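Local atomic coordinates of inositol-1,4,5-trisphosphate 5-phosphatase 1 (Schizosaccharomyces pombe, PDB entry 1I9Z), a protein that removes the 5-phosphate from inositol phosphates and phosphatidylinositol 4,5-bisphosphate through the catalytic domain described here, with magnesium as cofactor. Residues N129-V134 and R192-F197; I151-D154 and G159-F162; V202-D207 and K245-F250. All coordinates share one frame; numbering follows the deposited sequence.

Interaction 1: N129-V134 and R192-F197; sequences NVEGTV and RGRSIF
N129 and E131, two residues apart on the edge strand 127-136, both point toward the loop 192-197, and R194 reaches across to them. At N129 the approach is loose: its CB lies 4.5 Å from NH2 of R194, while its amide nitrogen turns to the carboxylate of D154 on the neighbouring strand. V130 faces away and packs on I151 and F153. E131 carries the contact. Its chain runs extended beyond CG, and its carboxylate meets the R194 guanidinium in a side-on bidentate salt bridge: NE gives a bond of 2.9 Å to OE1 of E131, and NH2 gives a nearly straight one (177°) of 3.2 Å to OE2. Both oxygens lie close to the guanidinium plane, yet both nitrogens stand above the carboxylate plane, because the two flat groups are turned 56° apart. The R194 chain leaves the backbone with CG turned away from N (chi1 180°) and bends at chi3, bringing NE and NH2 round to the two oxygens. OE1 also accepts the R191 backbone N-H, so two donors hold that oxygen. Glutamate and arginine suit these places since together they are long enough to span the 9.6 Å between the CA atoms of E131 and R194. With E131 buried and NH1 of R152 close to NH1 of R194, the carboxylate probably offsets clustered positive charge as it ties the loop to the sheet edge.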
loop_
_atom_site.group_PDB
_atom_site.type_symbol
_atom_site.label_atom_id
_atom_site.label_comp_id
_atom_site.label_asym_id
_atom_site.label_seq_id
_atom_site.Cartn_x
_atom_site.Cartn_y
_atom_site.Cartn_z
ATOM N N ASN A 129 11.893 -8.276 -11.447
ATOM C CA ASN A 129 12.654 -7.866 -10.261
ATOM C C ASN A 129 11.811 -7.810 -8.966
ATOM O O ASN A 129 11.924 -6.853 -8.137
ATOM C CB ASN A 129 13.297 -6.498 -10.524
ATOM C CG ASN A 129 14.033 -6.461 -11.878
ATOM O OD1 ASN A 129 14.813 -7.362 -12.157
ATOM N ND2 ASN A 129 13.763 -5.432 -12.718
ATOM N N VAL A 130 10.994 -8.845 -8.766
ATOM C CA VAL A 130 10.198 -8.916 -7.573
ATOM C C VAL A 130 11.116 -9.240 -6.385
ATOM O O VAL A 130 11.877 -10.235 -6.423
ATOM C CB VAL A 130 9.139 -10.028 -7.672
ATOM C CG1 VAL A 130 8.346 -10.066 -6.415
ATOM C CG2 VAL A 130 8.216 -9.843 -8.909
ATOM N N GLU A 131 11.039 -8.419 -5.319
ATOM C CA GLU A 131 11.837 -8.622 -4.130
ATOM C C GLU A 131 10.992 -8.453 -2.906
ATOM O O GLU A 131 9.980 -7.723 -2.943
ATOM C CB GLU A 131 13.017 -7.639 -4.073
ATOM C CG GLU A 131 13.915 -7.811 -5.335
ATOM C CD GLU A 131 15.035 -6.765 -5.464
ATOM O OE1 GLU A 131 15.153 -5.892 -4.613
ATOM O OE2 GLU A 131 15.777 -6.811 -6.457
ATOM N N GLY A 132 11.358 -9.136 -1.826
ATOM C CA GLY A 132 10.575 -8.951 -0.615
ATOM C C GLY A 132 11.459 -8.870 0.598
ATOM O O GLY A 132 12.613 -9.362 0.570
ATOM N N THR A 133 10.936 -8.249 1.662
ATOM C CA THR A 133 11.689 -8.220 2.910
ATOM C C THR A 133 10.749 -7.920 4.090
ATOM O O THR A 133 9.527 -7.717 3.906
ATOM C CB THR A 133 12.844 -7.188 2.834
ATOM O OG1 THR A 133 13.727 -7.377 3.953
ATOM C CG2 THR A 133 12.286 -5.759 2.837
ATOM N N VAL A 134 11.272 -7.956 5.305
ATOM C CA VAL A 134 10.416 -7.667 6.459
ATOM C C VAL A 134 11.272 -6.870 7.430
ATOM O O VAL A 134 12.513 -6.887 7.315
ATOM C CB VAL A 134 9.990 -8.981 7.218
ATOM C CG1 VAL A 134 9.194 -9.869 6.263
ATOM C CG2 VAL A 134 11.246 -9.700 7.853
ATOM N N ARG A 192 20.613 -5.910 -2.405
ATOM C CA ARG A 192 21.627 -4.877 -2.654
ATOM C C ARG A 192 21.310 -3.530 -2.006
ATOM O O ARG A 192 21.590 -2.468 -2.600
ATOM C CB ARG A 192 21.793 -4.645 -4.151
ATOM C CG ARG A 192 21.894 -5.940 -4.961
ATOM C CD ARG A 192 21.918 -5.692 -6.455
ATOM N NE ARG A 192 23.169 -5.064 -6.882
ATOM C CZ ARG A 192 23.240 -3.963 -7.635
ATOM N NH1 ARG A 192 22.118 -3.362 -8.040
ATOM N NH2 ARG A 192 24.431 -3.484 -7.999
ATOM N N GLY A 193 20.741 -3.570 -0.798
ATOM C CA GLY A 193 20.443 -2.330 -0.096
ATOM C C GLY A 193 19.372 -1.433 -0.684
ATOM O O GLY A 193 19.271 -0.304 -0.267
ATOM N N ARG A 194 18.582 -1.898 -1.647
ATOM C CA ARG A 194 17.508 -1.059 -2.210
ATOM C C ARG A 194 16.485 -0.652 -1.094
ATOM O O ARG A 194 16.022 -1.517 -0.357
ATOM C CB ARG A 194 16.768 -1.863 -3.290
ATOM C CG ARG A 194 15.642 -1.129 -3.943
ATOM C CD ARG A 194 14.597 -2.122 -4.552
ATOM N NE ARG A 194 15.065 -3.114 -5.557
ATOM C CZ ARG A 194 15.262 -2.879 -6.866
ATOM N NH1 ARG A 194 15.065 -1.655 -7.386
ATOM N NH2 ARG A 194 15.590 -3.907 -7.680
ATOM N N SER A 195 16.127 0.620 -0.993
ATOM C CA SER A 195 15.193 1.073 0.035
ATOM C C SER A 195 13.780 1.170 -0.485
ATOM O O SER A 195 13.519 1.023 -1.664
ATOM C CB SER A 195 15.577 2.455 0.574
ATOM O OG SER A 195 15.119 3.461 -0.339
ATOM N N ILE A 196 12.838 1.456 0.403
ATOM C CA ILE A 196 11.460 1.553 -0.073
ATOM C C ILE A 196 11.211 2.830 -0.909
ATOM O O ILE A 196 10.293 2.894 -1.765
ATOM C CB ILE A 196 10.429 1.549 1.124
ATOM C CG1 ILE A 196 10.675 2.720 2.081
ATOM C CG2 ILE A 196 10.465 0.223 1.872
ATOM C CD1 ILE A 196 9.488 3.006 2.955
ATOM N N PHE A 197 12.064 3.838 -0.723
ATOM C CA PHE A 197 11.816 5.108 -1.378
ATOM C C PHE A 197 12.236 5.200 -2.809
ATOM O O PHE A 197 11.745 6.066 -3.560
ATOM C CB PHE A 197 12.449 6.243 -0.557
ATOM C CG PHE A 197 11.915 6.318 0.855
ATOM C CD1 PHE A 197 12.658 5.810 1.924
ATOM C CD2 PHE A 197 10.640 6.830 1.100
ATOM C CE1 PHE A 197 12.153 5.801 3.219
ATOM C CE2 PHE A 197 10.105 6.838 2.392
ATOM C CZ PHE A 197 10.865 6.319 3.458
#

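Interaction 2: I151-D154 and G159-F162; sequences IRFD and GLCF
I151-D154 and G159-F162 run antiparallel, their axes 4.7 Å apart at closest approach, with paired backbone bonds at I151-F162 and F153-L160. They form a beta hairpin, strands 147-155 and 158-166, within one sheet of the DNase I-like fold. The straightest of these bonds, L160 N to F153 O, measures 2.8 Å at 178°. On one face lie I151, F153, L160 and F162, apolar residues suited to the interior, where I117 of strand 113-120 in the other sheet packs on I151, F153 and F162. The F153 ring has CB of L160 over one face, and its CE1 touches CD1 of that leucine at 3.9 Å. The F153 and F162 rings are near parallel (21°) but slid apart, and CE2 of F153 comes to the edge of the F162 ring, 3.7 Å from CE1 of F162. On the other face R152, bent at chi2 and chi3, curls forward along its own strand into an end-on bidentate salt bridge with D154: NH1 bonds OD1 of D154 at 2.9 Å and NH2 bonds OD2 at 3.0 Å, both from above the carboxylate plane. NE of R152 bonds NE2 of H199, and NH2 also reaches the N129 carbonyl. In place of D154, an alanine is likely to leave the buried R152 guanidinium without this countercharge and the N129 amide without its acceptor. Across the hairpin, CA of G159 lies 3.4 Å from OD1 of D154.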
loop_
_atom_site.group_PDB
_atom_site.type_symbol
_atom_site.label_atom_id
_atom_site.label_comp_id
_atom_site.label_asym_id
_atom_site.label_seq_id
_atom_site.Cartn_x
_atom_site.Cartn_y
_atom_site.Cartn_z
ATOM N N ILE A 151 6.906 -5.938 -0.376
ATOM C CA ILE A 151 7.225 -6.542 -1.666
ATOM C C ILE A 151 7.246 -5.401 -2.718
ATOM O O ILE A 151 6.342 -4.557 -2.748
ATOM C CB ILE A 151 6.161 -7.591 -2.037
ATOM C CG1 ILE A 151 6.262 -8.767 -1.014
ATOM C CG2 ILE A 151 6.429 -8.068 -3.479
ATOM C CD1 ILE A 151 4.942 -9.703 -1.010
ATOM N N ARG A 152 8.273 -5.393 -3.566
ATOM C CA ARG A 152 8.407 -4.397 -4.614
ATOM C C ARG A 152 8.631 -5.139 -5.937
ATOM O O ARG A 152 8.942 -6.349 -5.971
ATOM C CB ARG A 152 9.572 -3.443 -4.303
ATOM C CG ARG A 152 11.050 -4.093 -4.311
ATOM C CD ARG A 152 11.640 -4.321 -5.730
ATOM N NE ARG A 152 11.717 -3.051 -6.470
ATOM C CZ ARG A 152 11.809 -2.917 -7.800
ATOM N NH1 ARG A 152 11.821 -1.682 -8.322
ATOM N NH2 ARG A 152 11.926 -3.987 -8.605
ATOM N N PHE A 153 8.410 -4.423 -7.034
ATOM C CA PHE A 153 8.597 -5.028 -8.339
ATOM C C PHE A 153 8.546 -3.920 -9.402
ATOM O O PHE A 153 8.090 -2.775 -9.142
ATOM C CB PHE A 153 7.518 -6.120 -8.617
ATOM C CG PHE A 153 6.078 -5.639 -8.580
ATOM C CD1 PHE A 153 5.481 -5.112 -9.713
ATOM C CD2 PHE A 153 5.328 -5.703 -7.394
ATOM C CE1 PHE A 153 4.150 -4.646 -9.690
ATOM C CE2 PHE A 153 3.997 -5.250 -7.337
ATOM C CZ PHE A 153 3.394 -4.720 -8.476
ATOM N N ASP A 154 9.012 -4.250 -10.598
ATOM C CA ASP A 154 8.913 -3.261 -11.666
ATOM C C ASP A 154 7.800 -3.782 -12.543
ATOM O O ASP A 154 7.669 -5.007 -12.722
ATOM C CB ASP A 154 10.225 -3.187 -12.454
ATOM C CG ASP A 154 11.305 -2.641 -11.646
ATOM O OD1 ASP A 154 11.108 -1.530 -11.130
ATOM O OD2 ASP A 154 12.354 -3.283 -11.471
ATOM N N GLY A 159 8.659 1.446 -11.180
ATOM C CA GLY A 159 8.893 0.697 -9.932
ATOM C C GLY A 159 7.816 0.887 -8.864
ATOM O O GLY A 159 7.440 2.032 -8.598
ATOM N N LEU A 160 7.280 -0.218 -8.312
ATOM C CA LEU A 160 6.263 -0.108 -7.277
ATOM C C LEU A 160 6.689 -0.807 -5.994
ATOM O O LEU A 160 7.310 -1.860 -6.046
ATOM C CB LEU A 160 4.937 -0.708 -7.775
ATOM C CG LEU A 160 4.327 -0.038 -9.026
ATOM C CD1 LEU A 160 4.790 -0.834 -10.290
ATOM C CD2 LEU A 160 2.793 -0.040 -8.864
ATOM N N CYS A 161 6.371 -0.215 -4.839
ATOM C CA CYS A 161 6.715 -0.863 -3.610
ATOM C C CYS A 161 5.520 -0.847 -2.695
ATOM O O CYS A 161 4.918 0.220 -2.476
ATOM C CB CYS A 161 7.916 -0.190 -2.942
ATOM S SG CYS A 161 8.386 -0.887 -1.326
ATOM N N PHE A 162 5.158 -2.031 -2.175
ATOM C CA PHE A 162 4.053 -2.174 -1.260
ATOM C C PHE A 162 4.506 -2.635 0.126
ATOM O O PHE A 162 5.305 -3.616 0.277
ATOM C CB PHE A 162 3.015 -3.168 -1.832
ATOM C CG PHE A 162 2.413 -2.683 -3.062
ATOM C CD1 PHE A 162 2.981 -3.000 -4.304
ATOM C CD2 PHE A 162 1.278 -1.823 -2.995
ATOM C CE1 PHE A 162 2.433 -2.496 -5.491
ATOM C CE2 PHE A 162 0.729 -1.316 -4.162
ATOM C CZ PHE A 162 1.297 -1.648 -5.398
#

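Interaction 3: V202-D207 and K245-F250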
loop_
_atom_site.group_PDB
_atom_site.type_symbol
_atom_site.label_atom_id
_atom_site.label_comp_id
_atom_site.label_asym_id
_atom_site.label_seq_id
_atom_site.Cartn_x
_atom_site.Cartn_y
_atom_site.Cartn_z
ATOM N N VAL A 202 4.743 4.141 -4.006
ATOM C CA VAL A 202 4.889 3.361 -2.783
ATOM C C VAL A 202 3.521 3.410 -2.069
ATOM O O VAL A 202 2.944 4.514 -1.929
ATOM C CB VAL A 202 5.921 4.003 -1.811
ATOM C CG1 VAL A 202 5.998 3.141 -0.532
ATOM C CG2 VAL A 202 7.311 4.143 -2.465
ATOM N N VAL A 203 3.002 2.274 -1.598
ATOM C CA VAL A 203 1.718 2.296 -0.855
ATOM C C VAL A 203 2.079 1.610 0.426
ATOM O O VAL A 203 2.641 0.488 0.408
ATOM C CB VAL A 203 0.554 1.523 -1.550
ATOM C CG1 VAL A 203 -0.690 1.527 -0.636
ATOM C CG2 VAL A 203 0.202 2.207 -2.868
ATOM N N TRP A 204 1.861 2.311 1.554
ATOM C CA TRP A 204 2.236 1.749 2.866
ATOM C C TRP A 204 0.937 1.776 3.664
ATOM O O TRP A 204 0.306 2.827 3.795
ATOM C CB TRP A 204 3.286 2.617 3.518
ATOM C CG TRP A 204 3.904 2.122 4.763
ATOM C CD1 TRP A 204 3.401 1.218 5.663
ATOM C CD2 TRP A 204 5.164 2.553 5.288
ATOM N NE1 TRP A 204 4.278 1.060 6.693
ATOM C CE2 TRP A 204 5.360 1.878 6.488
ATOM C CE3 TRP A 204 6.132 3.466 4.850
ATOM C CZ2 TRP A 204 6.518 2.074 7.293
ATOM C CZ3 TRP A 204 7.293 3.650 5.659
ATOM C CH2 TRP A 204 7.463 2.963 6.846
ATOM N N PHE A 205 0.554 0.642 4.244
ATOM C CA PHE A 205 -0.732 0.567 4.873
ATOM C C PHE A 205 -0.813 -0.504 5.949
ATOM O O PHE A 205 0.102 -1.308 6.088
ATOM C CB PHE A 205 -1.796 0.222 3.771
ATOM C CG PHE A 205 -1.646 -1.221 3.180
ATOM C CD1 PHE A 205 -2.414 -2.271 3.694
ATOM C CD2 PHE A 205 -0.752 -1.494 2.150
ATOM C CE1 PHE A 205 -2.294 -3.571 3.174
ATOM C CE2 PHE A 205 -0.606 -2.779 1.606
ATOM C CZ PHE A 205 -1.399 -3.841 2.122
ATOM N N GLY A 206 -1.930 -0.513 6.664
ATOM C CA GLY A 206 -2.163 -1.553 7.675
ATOM C C GLY A 206 -2.731 -0.999 8.952
ATOM O O GLY A 206 -3.397 0.020 8.935
ATOM N N ASP A 207 -2.476 -1.681 10.067
ATOM C CA ASP A 207 -3.000 -1.276 11.371
ATOM C C ASP A 207 -1.857 -0.469 11.978
ATOM O O ASP A 207 -0.986 -0.991 12.698
ATOM C CB ASP A 207 -3.293 -2.509 12.237
ATOM C CG ASP A 207 -3.881 -2.131 13.600
ATOM O OD1 ASP A 207 -3.832 -0.912 13.952
ATOM O OD2 ASP A 207 -4.365 -3.049 14.315
ATOM N N LYS A 245 6.715 14.711 10.755
ATOM C CA LYS A 245 7.389 13.724 11.626
ATOM C C LYS A 245 7.289 12.250 11.086
ATOM O O LYS A 245 8.254 11.457 11.188
ATOM C CB LYS A 245 6.790 13.741 13.056
ATOM C CG LYS A 245 6.777 15.077 13.890
ATOM C CD LYS A 245 6.551 14.693 15.378
ATOM C CE LYS A 245 6.016 15.820 16.338
ATOM N NZ LYS A 245 5.409 15.285 17.680
ATOM N N VAL A 246 6.133 11.879 10.529
ATOM C CA VAL A 246 5.977 10.509 10.021
ATOM C C VAL A 246 5.409 10.518 8.634
ATOM O O VAL A 246 4.706 11.447 8.260
ATOM C CB VAL A 246 5.054 9.644 10.907
ATOM C CG1 VAL A 246 5.763 9.269 12.113
ATOM C CG2 VAL A 246 3.749 10.386 11.233
ATOM N N PHE A 247 5.701 9.469 7.868
ATOM C CA PHE A 247 5.208 9.369 6.489
ATOM C C PHE A 247 5.278 10.665 5.666
ATOM O O PHE A 247 4.308 11.080 5.046
ATOM C CB PHE A 247 3.736 8.864 6.432
ATOM C CG PHE A 247 3.520 7.541 7.175
ATOM C CD1 PHE A 247 3.080 7.532 8.472
ATOM C CD2 PHE A 247 3.802 6.327 6.542
ATOM C CE1 PHE A 247 2.897 6.345 9.185
ATOM C CE2 PHE A 247 3.620 5.124 7.258
ATOM C CZ PHE A 247 3.162 5.148 8.560
ATOM N N PRO A 248 6.460 11.306 5.640
ATOM C CA PRO A 248 6.562 12.535 4.842
ATOM C C PRO A 248 6.337 12.211 3.354
ATOM O O PRO A 248 6.721 11.148 2.812
ATOM C CB PRO A 248 8.007 13.043 5.127
ATOM C CG PRO A 248 8.792 11.754 5.475
ATOM C CD PRO A 248 7.718 10.955 6.329
ATOM N N PHE A 249 5.714 13.141 2.675
ATOM C CA PHE A 249 5.382 13.015 1.282
ATOM C C PHE A 249 4.337 11.945 0.982
ATOM O O PHE A 249 4.098 11.660 -0.174
ATOM C CB PHE A 249 6.641 12.817 0.416
ATOM C CG PHE A 249 7.662 13.931 0.580
ATOM C CD1 PHE A 249 8.829 13.719 1.308
ATOM C CD2 PHE A 249 7.414 15.207 0.056
ATOM C CE1 PHE A 249 9.733 14.759 1.524
ATOM C CE2 PHE A 249 8.329 16.261 0.271
ATOM C CZ PHE A 249 9.477 16.027 1.005
ATOM N N PHE A 250 3.746 11.325 2.017
ATOM C CA PHE A 250 2.650 10.403 1.786
ATOM C C PHE A 250 1.321 11.152 1.906
ATOM O O PHE A 250 1.185 12.086 2.710
ATOM C CB PHE A 250 2.581 9.274 2.832
ATOM C CG PHE A 250 3.547 8.162 2.570
ATOM C CD1 PHE A 250 4.898 8.313 2.958
ATOM C CD2 PHE A 250 3.114 6.996 1.884
ATOM C CE1 PHE A 250 5.832 7.301 2.671
ATOM C CE2 PHE A 250 4.023 5.951 1.590
ATOM C CZ PHE A 250 5.368 6.098 1.979
#
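Strand 201-205 of this DNase I-like fold runs into W204-F205-G206-D207, the start of the WxGDxN(F/Y)R signature of inositol 5-phosphatases; D207 bonds N33 and touches H306. On one face of its five-stranded sheet an aromatic cluster joins the strand to the loop between helix 236-242 and strand 283-288. V202 and W204 point toward the loop, whereas V203 and F205 face away, where they touch I285. From the loop come F247 and F250, the first and last residues of a type II beta turn closed by the backbone bond from F250 N to F247 O. The turn brings both rings to the strand, with CD2 of F247 over the rim of one face of F250. F247 makes a T-shaped stack on W204: the ring planes stand 76° apart, the centroid of the tryptophan six-membered ring is 5.0 Å from that of F247, and CE2 of F247 sits over the centre of the indole. With CG opposite the backbone N (chi1 -173°), the indole extends from the strand toward F247. Tryptophan suits the place twice over: its broad face receives a ring edge, and its buried NE1 is satisfied by OG of S165. F250 approaches W204 from another direction, its CZ at the edge of the indole near the indole plane, and its CE2 lies 3.9 Å from CB of W204. Y181 of helix 174-187 and F208 add their rings around F247 and W204. No hydrogen bond crosses between the segments. The same CZ of F250 meets CG1 of V202, 3.9 Å away and near the plane of the phenylalanine ring.

All three contacts involve one five-stranded sheet, in which strands 127-136, 147-155, 158-166 and 201-205 lie side by side. Interactions 1 and 2, with centres about 8 Å apart, share a polar network: N129 ND2 is 2.9 Å from D154 OD2, and N129 O is 2.9 Å from R152 NH2. Interactions 2 and 3, about 15 Å apart between centres, are joined by the strand bond from V203 N to C161 O, 2.9 Å. I196 CD1 of interaction 1 packs 3.5 Å from W204 CZ3. No residue lining the inositol bisphosphate pocket, such as R211 or K262, belongs to these segments; interactions 1 and 2 are packing within the sheet, while the strand of interaction 3 leads into the 5-phosphatase signature, which includes R211.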